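Local atomic coordinates of putative glycoside hydrolase (PDB entry 3GYC), a protein that probably hydrolyses glycosidic bonds as a cellulase-like member of the TIM-barrel glycoside hydrolases, its natural substrate being unknown. Residues A[58-63]-A[112-117]; A[243-248]-A[307-312]; A[249-254]-A[262-267]. All coordinates share one frame; numbering follows the deposited sequence.

Contact 1 (A[58-63]-A[112-117]); sequences AYPHLI and LSSWYR. With EDO (1,2-ethanediol), chain F.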
# COMPACT_ATOMS: atom_id res chain seq x y z
N ALA A 58 -2.18 -1.08 -10.58
CA ALA A 58 -3.04 -1.35 -11.75
C ALA A 58 -2.42 -0.78 -13.06
O ALA A 58 -2.97 -1.02 -14.14
CB ALA A 58 -4.41 -0.73 -11.54
N TYR A 59 -1.32 -0.00 -12.93
CA TYR A 59 -0.66 0.65 -14.09
C TYR A 59 -1.71 1.33 -15.00
O TYR A 59 -1.73 1.10 -16.23
CB TYR A 59 0.10 -0.37 -14.92
CG TYR A 59 1.24 -1.13 -14.25
CD1 TYR A 59 1.00 -2.25 -13.48
CD2 TYR A 59 2.57 -0.76 -14.48
CE1 TYR A 59 2.06 -2.97 -12.91
CE2 TYR A 59 3.63 -1.46 -13.90
CZ TYR A 59 3.37 -2.58 -13.14
OH TYR A 59 4.42 -3.30 -12.59
N PRO A 60 -2.58 2.17 -14.41
CA PRO A 60 -3.69 2.80 -15.17
C PRO A 60 -3.21 3.66 -16.33
O PRO A 60 -3.83 3.70 -17.39
CB PRO A 60 -4.36 3.70 -14.13
CG PRO A 60 -3.28 4.01 -13.13
CD PRO A 60 -2.25 2.88 -13.18
N HIS A 61 -2.13 4.38 -16.09
CA HIS A 61 -1.50 5.20 -17.12
C HIS A 61 -1.09 4.42 -18.37
O HIS A 61 -1.26 4.90 -19.51
CB HIS A 61 -0.32 6.00 -16.51
CG HIS A 61 0.79 5.17 -15.97
ND1 HIS A 61 0.62 4.23 -14.96
CD2 HIS A 61 2.12 5.20 -16.24
CE1 HIS A 61 1.79 3.70 -14.68
NE2 HIS A 61 2.72 4.27 -15.43
N LEU A 62 -0.58 3.21 -18.19
CA LEU A 62 -0.18 2.36 -19.29
C LEU A 62 -1.41 1.76 -19.96
O LEU A 62 -1.51 1.73 -21.20
CB LEU A 62 0.79 1.27 -18.82
CG LEU A 62 2.10 1.75 -18.18
CD1 LEU A 62 3.04 0.58 -17.93
CD2 LEU A 62 2.78 2.86 -19.03
N ILE A 63 -2.38 1.29 -19.16
CA ILE A 63 -3.58 0.71 -19.74
C ILE A 63 -4.36 1.75 -20.55
O ILE A 63 -4.89 1.41 -21.61
CB ILE A 63 -4.52 0.08 -18.67
CG1 ILE A 63 -3.89 -1.21 -18.13
CG2 ILE A 63 -5.92 -0.16 -19.29
CD1 ILE A 63 -4.68 -1.92 -17.05
N LEU A 112 -6.78 -1.44 -5.62
CA LEU A 112 -5.93 -0.91 -6.67
C LEU A 112 -5.29 0.38 -6.23
O LEU A 112 -5.91 1.22 -5.55
CB LEU A 112 -6.76 -0.65 -7.93
CG LEU A 112 -7.49 -1.84 -8.51
CD1 LEU A 112 -8.28 -1.33 -9.76
CD2 LEU A 112 -6.56 -3.05 -8.84
N SER A 113 -4.05 0.54 -6.63
CA SER A 113 -3.30 1.76 -6.40
C SER A 113 -2.37 1.92 -7.61
O SER A 113 -2.44 1.14 -8.56
CB SER A 113 -2.47 1.62 -5.10
OG SER A 113 -1.88 2.84 -4.73
N SER A 114 -1.48 2.90 -7.54
CA SER A 114 -0.39 3.00 -8.54
C SER A 114 0.78 3.78 -8.00
O SER A 114 0.62 4.72 -7.21
CB SER A 114 -0.84 3.65 -9.86
OG SER A 114 0.15 3.36 -10.85
N TRP A 115 1.96 3.35 -8.42
CA TRP A 115 3.23 4.00 -8.20
C TRP A 115 3.67 4.72 -9.50
O TRP A 115 4.76 5.28 -9.57
CB TRP A 115 4.29 2.99 -7.76
CG TRP A 115 4.12 2.48 -6.38
CD1 TRP A 115 4.91 2.77 -5.30
CD2 TRP A 115 3.12 1.53 -5.91
NE1 TRP A 115 4.46 2.02 -4.20
CE2 TRP A 115 3.37 1.29 -4.55
CE3 TRP A 115 2.05 0.86 -6.53
CZ2 TRP A 115 2.56 0.43 -3.77
CZ3 TRP A 115 1.28 0.01 -5.78
CH2 TRP A 115 1.53 -0.18 -4.39
N TYR A 116 2.81 4.69 -10.53
CA TYR A 116 3.05 5.35 -11.82
C TYR A 116 4.48 5.08 -12.35
O TYR A 116 5.30 6.00 -12.53
CB TYR A 116 2.74 6.84 -11.66
CG TYR A 116 1.29 7.03 -11.35
CD1 TYR A 116 0.35 7.05 -12.38
CD2 TYR A 116 0.85 7.18 -10.04
CE1 TYR A 116 -1.01 7.19 -12.11
CE2 TYR A 116 -0.51 7.30 -9.75
CZ TYR A 116 -1.43 7.31 -10.80
OH TYR A 116 -2.78 7.44 -10.56
N ARG A 117 4.76 3.80 -12.55
CA ARG A 117 6.05 3.31 -12.99
C ARG A 117 6.43 4.04 -14.26
O ARG A 117 5.60 4.21 -15.14
CB ARG A 117 6.03 1.81 -13.20
CG ARG A 117 5.85 1.04 -11.89
CD ARG A 117 7.17 0.94 -11.09
NE ARG A 117 8.06 -0.03 -11.74
CZ ARG A 117 9.17 0.27 -12.41
NH1 ARG A 117 9.60 1.53 -12.54
NH2 ARG A 117 9.86 -0.70 -12.97
C1 EDO F . 7.83 5.52 -10.22
O1 EDO F . 7.26 4.24 -9.83
C2 EDO F . 9.16 5.36 -11.00
O2 EDO F . 9.13 4.34 -12.02

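Contact 2 (A[243-248]-A[307-312]); sequences GEFYKL and WGLVDY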
# COMPACT_ATOMS: atom_id res chain seq x y z
N GLY A 243 11.89 10.16 12.33
CA GLY A 243 12.77 9.14 11.79
C GLY A 243 13.98 8.85 12.66
O GLY A 243 15.04 8.58 12.14
N GLU A 244 13.77 8.87 13.98
CA GLU A 244 14.84 8.68 14.95
C GLU A 244 15.62 7.40 14.73
O GLU A 244 16.84 7.41 14.71
CB GLU A 244 14.30 8.71 16.39
CG GLU A 244 15.37 8.59 17.48
CD GLU A 244 14.78 8.43 18.87
OE1 GLU A 244 13.56 8.70 19.04
OE2 GLU A 244 15.52 7.99 19.77
N PHE A 245 14.92 6.29 14.60
CA PHE A 245 15.57 5.01 14.38
C PHE A 245 16.59 5.05 13.20
O PHE A 245 17.75 4.66 13.34
CB PHE A 245 14.53 3.93 14.10
CG PHE A 245 15.11 2.56 14.00
CD1 PHE A 245 15.46 1.87 15.14
CD2 PHE A 245 15.32 1.97 12.77
CE1 PHE A 245 16.01 0.61 15.06
CE2 PHE A 245 15.88 0.72 12.68
CZ PHE A 245 16.22 0.02 13.83
N TYR A 246 16.13 5.53 12.06
CA TYR A 246 16.97 5.56 10.88
C TYR A 246 18.12 6.57 11.02
O TYR A 246 19.21 6.32 10.48
CB TYR A 246 16.16 5.78 9.59
CG TYR A 246 15.48 4.56 9.04
CD1 TYR A 246 16.04 3.31 9.16
CD2 TYR A 246 14.35 4.67 8.26
CE1 TYR A 246 15.47 2.19 8.60
CE2 TYR A 246 13.78 3.55 7.67
CZ TYR A 246 14.36 2.32 7.86
OH TYR A 246 13.85 1.18 7.32
N LYS A 247 17.90 7.67 11.73
CA LYS A 247 18.97 8.66 11.97
C LYS A 247 20.06 7.99 12.80
O LYS A 247 21.24 8.17 12.54
CB LYS A 247 18.48 9.94 12.65
CG LYS A 247 17.65 10.87 11.73
CD LYS A 247 17.07 12.02 12.53
CE LYS A 247 16.21 12.95 11.69
NZ LYS A 247 15.37 13.84 12.58
N LEU A 248 19.65 7.19 13.78
CA LEU A 248 20.61 6.44 14.58
C LEU A 248 21.37 5.36 13.79
O LEU A 248 22.58 5.23 13.92
CB LEU A 248 19.91 5.79 15.79
CG LEU A 248 19.52 6.74 16.93
CD1 LEU A 248 18.57 6.03 17.89
CD2 LEU A 248 20.75 7.30 17.66
N TRP A 307 5.26 -2.71 9.60
CA TRP A 307 5.02 -1.84 10.75
C TRP A 307 6.33 -1.44 11.40
O TRP A 307 6.34 -0.60 12.30
CB TRP A 307 4.19 -2.53 11.87
CG TRP A 307 2.77 -2.94 11.51
CD1 TRP A 307 2.36 -4.16 11.13
CD2 TRP A 307 1.61 -2.11 11.53
NE1 TRP A 307 1.02 -4.15 10.87
CE2 TRP A 307 0.53 -2.91 11.13
CE3 TRP A 307 1.37 -0.77 11.85
CZ2 TRP A 307 -0.76 -2.42 11.02
CZ3 TRP A 307 0.10 -0.28 11.74
CH2 TRP A 307 -0.95 -1.11 11.32
N GLY A 308 7.44 -2.09 11.02
CA GLY A 308 8.76 -1.88 11.67
C GLY A 308 9.74 -1.05 10.86
O GLY A 308 9.87 0.15 11.08
N LEU A 309 10.43 -1.71 9.93
CA LEU A 309 11.38 -1.05 9.06
C LEU A 309 10.70 -0.83 7.73
O LEU A 309 9.87 -1.64 7.29
CB LEU A 309 12.68 -1.87 8.90
CG LEU A 309 13.84 -1.44 9.80
CD1 LEU A 309 13.56 -1.67 11.26
CD2 LEU A 309 15.15 -2.11 9.39
N VAL A 310 11.05 0.27 7.07
CA VAL A 310 10.48 0.56 5.76
C VAL A 310 11.09 -0.36 4.66
O VAL A 310 10.36 -1.00 3.89
CB VAL A 310 10.65 2.06 5.38
CG1 VAL A 310 10.03 2.35 4.02
CG2 VAL A 310 10.01 2.91 6.43
N ASP A 311 12.42 -0.45 4.64
CA ASP A 311 13.16 -1.25 3.64
C ASP A 311 13.90 -2.40 4.34
O ASP A 311 14.54 -2.21 5.38
CB ASP A 311 14.20 -0.35 2.97
CG ASP A 311 13.59 0.78 2.16
OD1 ASP A 311 12.41 0.67 1.84
OD2 ASP A 311 14.33 1.76 1.80
N TYR A 312 13.78 -3.59 3.80
CA TYR A 312 14.46 -4.76 4.32
C TYR A 312 14.45 -5.76 3.22
O TYR A 312 13.70 -5.62 2.28
CB TYR A 312 13.71 -5.37 5.52
CG TYR A 312 14.67 -5.97 6.57
CD1 TYR A 312 15.57 -5.15 7.25
CD2 TYR A 312 14.64 -7.32 6.91
CE1 TYR A 312 16.41 -5.64 8.28
CE2 TYR A 312 15.49 -7.84 7.94
CZ TYR A 312 16.41 -6.98 8.61
OH TYR A 312 17.25 -7.44 9.64
O HOH W 1 15.88 -0.36 6.41

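Contact 3 (A[249-254]-A[262-267]); sequences VGYGYN and KNVVKN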
# COMPACT_ATOMS: atom_id res chain seq x y z
N VAL A 249 20.65 4.61 12.97
CA VAL A 249 21.19 3.52 12.19
C VAL A 249 22.07 4.01 11.06
O VAL A 249 23.07 3.37 10.73
CB VAL A 249 20.06 2.65 11.63
CG1 VAL A 249 20.55 1.65 10.53
CG2 VAL A 249 19.37 1.92 12.76
N GLY A 250 21.71 5.15 10.48
CA GLY A 250 22.40 5.67 9.32
C GLY A 250 21.80 5.20 7.99
O GLY A 250 22.52 4.94 7.04
N TYR A 251 20.48 5.09 7.93
CA TYR A 251 19.76 4.66 6.72
C TYR A 251 19.05 5.84 6.04
O TYR A 251 18.23 6.49 6.66
CB TYR A 251 18.74 3.58 7.05
CG TYR A 251 18.15 2.96 5.80
CD1 TYR A 251 18.93 2.11 5.01
CD2 TYR A 251 16.87 3.29 5.34
CE1 TYR A 251 18.45 1.56 3.85
CE2 TYR A 251 16.36 2.72 4.19
CZ TYR A 251 17.17 1.86 3.45
OH TYR A 251 16.77 1.31 2.29
N GLY A 252 19.32 6.07 4.75
CA GLY A 252 18.75 7.20 4.03
C GLY A 252 17.99 6.85 2.77
O GLY A 252 17.91 7.66 1.86
N TYR A 253 17.46 5.63 2.70
CA TYR A 253 16.65 5.16 1.59
C TYR A 253 17.36 5.24 0.22
O TYR A 253 16.70 5.35 -0.80
CB TYR A 253 15.31 5.91 1.52
CG TYR A 253 14.50 5.95 2.80
CD1 TYR A 253 14.70 6.95 3.73
CD2 TYR A 253 13.47 5.04 3.03
CE1 TYR A 253 13.93 7.03 4.87
CE2 TYR A 253 12.69 5.11 4.17
CZ TYR A 253 12.94 6.10 5.10
OH TYR A 253 12.18 6.20 6.26
N ASN A 254 18.68 5.13 0.20
CA ASN A 254 19.41 5.22 -1.06
C ASN A 254 18.91 4.15 -2.05
O ASN A 254 18.77 2.98 -1.72
CB ASN A 254 20.91 5.15 -0.85
CG ASN A 254 21.67 5.69 -2.03
OD1 ASN A 254 21.71 5.08 -3.11
ND2 ASN A 254 22.22 6.87 -1.87
N LYS A 262 24.47 -1.26 4.25
CA LYS A 262 25.59 -1.67 5.08
C LYS A 262 25.41 -1.12 6.52
O LYS A 262 25.80 -1.77 7.47
CB LYS A 262 26.93 -1.23 4.48
CG LYS A 262 27.36 -2.08 3.28
CD LYS A 262 28.64 -1.49 2.64
CE LYS A 262 29.12 -2.28 1.47
NZ LYS A 262 29.64 -3.63 1.83
N ASN A 263 24.84 0.06 6.65
CA ASN A 263 24.55 0.63 7.99
C ASN A 263 23.41 -0.15 8.66
O ASN A 263 23.40 -0.29 9.85
CB ASN A 263 24.18 2.10 7.88
CG ASN A 263 25.36 2.95 7.58
OD1 ASN A 263 26.48 2.53 7.73
ND2 ASN A 263 25.12 4.16 7.14
N VAL A 264 22.45 -0.63 7.88
CA VAL A 264 21.34 -1.43 8.46
C VAL A 264 21.93 -2.71 9.07
O VAL A 264 21.62 -3.09 10.22
CB VAL A 264 20.22 -1.72 7.42
CG1 VAL A 264 19.13 -2.65 8.02
CG2 VAL A 264 19.59 -0.43 6.96
N VAL A 265 22.83 -3.37 8.32
CA VAL A 265 23.49 -4.58 8.79
C VAL A 265 24.26 -4.34 10.09
O VAL A 265 24.13 -5.10 11.07
CB VAL A 265 24.44 -5.21 7.71
CG1 VAL A 265 25.37 -6.28 8.32
CG2 VAL A 265 23.61 -5.78 6.50
N LYS A 266 25.02 -3.24 10.12
CA LYS A 266 25.87 -2.93 11.25
C LYS A 266 25.12 -2.50 12.51
O LYS A 266 25.48 -2.94 13.61
CB LYS A 266 26.87 -1.83 10.86
CG LYS A 266 27.94 -1.51 11.92
N ASN A 267 24.09 -1.69 12.33
CA ASN A 267 23.39 -1.02 13.43
C ASN A 267 21.93 -1.24 13.72
O ASN A 267 21.52 -0.99 14.84
CB ASN A 267 23.51 0.47 13.16
CG ASN A 267 24.91 0.90 12.99
OD1 ASN A 267 25.81 0.33 13.61
ND2 ASN A 267 25.13 1.86 12.10

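Contact 1 (A[58-63]-A[112-117])
Two neighbouring parallel strands of the TIM barrel, 53-57 and 109-113, run out at their C-terminal ends here, and the start of helix 60-65, with Tyr-59 at its N-cap position, stays against the loop after 109-113. Just past the strand end, Ala-58 N donates to Ser-113 O over 3.0 Å, nearly along the carbonyl axis, and the methyl of Ala-58 meets Leu-112 CD2. Further on, side chains take over. His-61 holds CG in the crowded position between its backbone N and carbonyl carbon (chi1 63°), which turns the imidazole toward 112-117. There NE2 donates to Arg-117 O at 2.9 Å, close to the ring plane and on a carbonyl lone pair. ND1, the other nitrogen, is buried and has no polar partner in the model; it lies 3.8 Å from Tyr-116 CD1, which sits over one imidazole face, the ring planes 49° apart. Ser-114 OG accepts from Tyr-116 N in an ST turn, is hydrogen-bonded to Asp-57 OD1, and sits 3.4 Å from Pro-60 CD. Tyr-59 and Arg-117 run side by side, ring atom CE2 3.9 Å from Arg-117 CG; Tyr-59 OH hydrogen-bonds Glu-28, Arg-117 NE forms a salt bridge with it, and Arg-117 NH1 also binds Lys-74 O. A 1,2-ethanediol, probably from the crystallisation liquor, bridges Trp-115 O and Arg-117 NH1. Helix 130-146 packs on Pro-60 and Tyr-116, strand 71-73 on Tyr-59, Leu-62 and Arg-117.

Contact 2 (A[243-248]-A[307-312])
Adjacent aromatic side chains of helix 240-249, Phe-245 and Tyr-246, project onto the loop that follows barrel strand 301-303. The isobutyl group of Leu-309 is the bump, and it fits where the end of the Phe-245 ring and the hydroxyl end of Tyr-246 lie side by side. Its CD1 presses against the Phe-245 ring at CE2, 3.6 Å away, the two side chains crossing at about a right angle. Its CG rests near the phenol tip, 3.6 Å from Tyr-246 OH. Val-310 CG2 meets Tyr-246 CE2, an ortho carbon of the phenol, at 4.0 Å, so leucine and valine border the hydroxyl end of the ring. The tip of the tyrosine enters a bend of the loop backbone where two successive amides converge on the hydroxyl: Val-310 N donates to OH at 3.0 Å, though well off straight at 135°, and Asp-311 N adds a weak, longer but straighter bond. A water hydrogen-bonded to Tyr-246 OH donates to Asp-311 O, so three partners gather at this one buried oxygen. Behind the contact, helix 259-273 packs Val-271 and Tyr-272 on Phe-245, Trp-279 of helix 276-297 meets the same ring edge-to-face, and Trp-322 of helix 321-337 touches Leu-309.

Contact 3 (A[249-254]-A[262-267])
At the C-terminal end of helix 240-249 in this TIM-barrel-family fold, Gly-250 leaves the helical conformation with positive phi, and the chain passes through a loop into the following helix 259-273, the exit packing on that helix. Two asparagines one turn apart on the second helix take the carbonyls at this exit. Asn-263, with CG anti to its carbonyl carbon (chi1 -73°), starts close: CB lies 3.3 Å from Val-249 O and 3.4 Å from Gly-250 O. CG then passes alongside Gly-250 O, and ND2 at the tip donates to that oxygen over 2.7 Å, almost straight at 173°, on a lone pair and within the amide plane. Any side chain on Gly-250 would collide with this ND2. An alanine in place of Asn-263 would remove the amide and its bond to Gly-250 O, and would probably loosen the turn where it leaves the first helix. Val-249 CG1 rests on the helix backbone, near Asn-263 O and Val-264 CA. Val-264 CG2 presses obliquely on the Tyr-251 ring, 3.3 Å from CD1, while Tyr-251 OH reaches Asp-311. One turn beyond Asn-263, Asn-267 ND2 donates to Val-249 O at 2.9 Å, coming from above the carbonyl plane rather than along a lone pair.

Overall arrangement
All three contacts belong to one TIM-barrel-family domain. Contact 1 comes first along the chain and joins the exits of two adjacent barrel strands. Contact 2 lies on the opposite side of the chain's centre from contact 1, and contact 3 on the same side as contact 2, their centres about 27 and 30 Å from that of contact 1. Those two are only about 9 Å apart, centre to centre, and share helix 240-249; both segments of contact 3 fall in the chain between 243-248 and 307-312. They also touch directly, Tyr-251 OH lying 2.5 Å from Asp-311 OD2, a probable hydrogen bond. The successive helices 240-249 and 259-273 and the loop between them are thereby joined to the loop after strand 301-303.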